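PDB 2Q9R: protein of unknown function from Shewanella baltica, which is of unknown function but belongs to the DUF416 family and folds as an all-helical protein that takes up benzoic acid in the crystal. Local coordinates for residues Ser103-Ala108 / Glu115-Ile120. Sequence-based numbering, arbitrary orientation.
Sequences STLLGA and EDIVNI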
loop_
_atom_site.group_PDB
_atom_site.type_symbol
_atom_site.label_atom_id
_atom_site.label_comp_id
_atom_site.label_asym_id
_atom_site.label_seq_id
_atom_site.Cartn_x
_atom_site.Cartn_y
_atom_site.Cartn_z
ATOM N N SER A 103 -8.878 20.572 -11.316
ATOM C CA SER A 103 -9.009 22.008 -11.526
ATOM C C SER A 103 -7.773 22.591 -12.205
ATOM O O SER A 103 -7.894 23.388 -13.119
ATOM C CB SER A 103 -9.245 22.748 -10.213
ATOM O OG SER A 103 -10.406 22.292 -9.545
ATOM N N THR A 104 -6.587 22.233 -11.703
ATOM C CA THR A 104 -5.308 22.665 -12.282
ATOM C C THR A 104 -5.186 22.244 -13.763
ATOM O O THR A 104 -4.834 23.035 -14.611
ATOM C CB THR A 104 -4.137 22.080 -11.471
ATOM O OG1 THR A 104 -4.287 22.466 -10.099
ATOM C CG2 THR A 104 -2.777 22.537 -12.014
ATOM N N LEU A 105 -5.529 21.004 -14.074
ATOM C CA LEU A 105 -5.468 20.543 -15.474
ATOM C C LEU A 105 -6.435 21.278 -16.409
ATOM O O LEU A 105 -6.053 21.677 -17.538
ATOM C CB LEU A 105 -5.686 19.021 -15.519
ATOM C CG LEU A 105 -5.782 18.423 -16.909
ATOM C CD1 LEU A 105 -4.557 18.837 -17.796
ATOM C CD2 LEU A 105 -5.935 16.901 -16.767
ATOM N N LEU A 106 -7.698 21.423 -15.987
ATOM C CA LEU A 106 -8.650 22.195 -16.765
ATOM C C LEU A 106 -8.164 23.629 -16.928
ATOM O O LEU A 106 -8.255 24.197 -18.010
ATOM C CB LEU A 106 -10.019 22.222 -16.101
ATOM C CG LEU A 106 -11.019 21.111 -16.379
ATOM C CD1 LEU A 106 -12.173 21.199 -15.383
ATOM C CD2 LEU A 106 -11.520 21.202 -17.811
ATOM N N GLY A 107 -7.625 24.208 -15.860
ATOM C CA GLY A 107 -7.101 25.574 -15.941
ATOM C C GLY A 107 -5.914 25.698 -16.878
ATOM O O GLY A 107 -5.789 26.683 -17.595
ATOM N N ALA A 108 -5.065 24.676 -16.897
ATOM C CA ALA A 108 -3.880 24.648 -17.754
ATOM C C ALA A 108 -4.243 24.506 -19.235
ATOM O O ALA A 108 -3.657 25.170 -20.081
ATOM C CB ALA A 108 -2.946 23.540 -17.318
ATOM N N GLU A 115 3.534 23.955 -18.175
ATOM C CA GLU A 115 4.155 23.741 -16.854
ATOM C C GLU A 115 3.172 23.100 -15.884
ATOM O O GLU A 115 3.496 22.113 -15.213
ATOM C CB GLU A 115 4.670 25.063 -16.243
ATOM C CG GLU A 115 6.157 25.385 -16.494
ATOM N N ASP A 116 1.969 23.668 -15.811
ATOM C CA ASP A 116 0.980 23.182 -14.858
ATOM C C ASP A 116 0.532 21.752 -15.134
ATOM O O ASP A 116 0.140 21.012 -14.212
ATOM C CB ASP A 116 -0.254 24.059 -14.888
ATOM C CG ASP A 116 -0.022 25.432 -14.297
ATOM O OD1 ASP A 116 1.136 25.784 -13.949
ATOM O OD2 ASP A 116 -1.034 26.146 -14.193
ATOM N N ILE A 117 0.514 21.400 -16.416
ATOM C CA ILE A 117 0.129 20.066 -16.837
ATOM C C ILE A 117 1.202 19.104 -16.367
ATOM O O ILE A 117 0.887 18.109 -15.775
ATOM C CB ILE A 117 -0.068 19.941 -18.378
ATOM C CG1 ILE A 117 -1.140 20.920 -18.874
ATOM C CG2 ILE A 117 -0.420 18.493 -18.740
ATOM C CD1 ILE A 117 -1.274 21.023 -20.395
ATOM N N VAL A 118 2.459 19.424 -16.644
ATOM C CA VAL A 118 3.606 18.641 -16.227
ATOM C C VAL A 118 3.565 18.474 -14.698
ATOM O O VAL A 118 3.743 17.393 -14.228
ATOM C CB VAL A 118 4.984 19.296 -16.679
ATOM C CG1 VAL A 118 6.183 18.675 -15.930
ATOM C CG2 VAL A 118 5.187 19.247 -18.240
ATOM N N ASN A 119 3.288 19.544 -13.956
ATOM C CA ASN A 119 3.259 19.477 -12.477
ATOM C C ASN A 119 2.170 18.624 -11.840
ATOM O O ASN A 119 2.214 18.380 -10.636
ATOM C CB ASN A 119 3.232 20.882 -11.862
ATOM C CG ASN A 119 4.618 21.527 -11.852
ATOM O OD1 ASN A 119 5.638 20.835 -12.038
ATOM N ND2 ASN A 119 4.667 22.851 -11.649
ATOM N N ILE A 120 1.215 18.139 -12.637
ATOM C CA ILE A 120 0.272 17.152 -12.150
ATOM C C ILE A 120 1.034 15.929 -11.734
ATOM O O ILE A 120 0.569 15.171 -10.837
ATOM C CB ILE A 120 -0.826 16.769 -13.211
ATOM C CG1 ILE A 120 -1.762 17.966 -13.520
ATOM C CG2 ILE A 120 -1.610 15.563 -12.769
ATOM C CD1 ILE A 120 -2.207 18.795 -12.334
HETATM O O HOH W 1 -3.880 25.755 -14.075
#
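Leu-105 on helix 92-111 and Ile-117 on the short helix 114-118 bring their backbones close, CA to CA 5.8 Å, the same separation found between Ala-108 and Asp-116. Only a short connection, residues 112-113, separates the two helices, so the contact is local in sequence. A short side chain suits the close approach at Ala-108: its CB, a bare methyl aimed at the partner, lies 3.5 Å from CG1 of Ile-117 and 3.7 Å from CB of Asp-116. The branched Leu-105, Ile-117 and Ile-120 reach across with single carbons of their side chains. CG1 of Ile-117 touches both Ala-108 and Leu-105, meeting CD1 of the latter at 4.1 Å. Leu-105 carries CG anti to its backbone N (chi1 174°), and CD1 supplies its touch. One turn before Ala-108, Thr-104 divides its labour. With chi1 -56°, OG1 lies beside the backbone N and hydrogen-bonds to Val-100 O, which satisfies the hydroxyl within the helix, and the methyl CG2, anti to N, packs against CD1 of Ile-120 at 3.8 Å. The two side chains lie alongside each other, pointing opposite ways.

Asp-116 contributes apolar contact through CB and polar contact through its carboxylate. A water donates to Asp-116 OD2 and to Thr-104 O, each at 2.9 Å, and thereby links the second helix to a carbonyl that also accepts the helical bond from Ala-108 N. Beyond the pair, Leu-105 and Ile-117 both rest on helix 17-42, at Thr-25 and Ala-24 respectively, which places their side of the contact in the interior of the bundle. Aliphatic carbons thus fill the buried side, while at partly exposed Asp-116 the polar link is water-mediated, so the direct hold between the segments depends on close apolar packing.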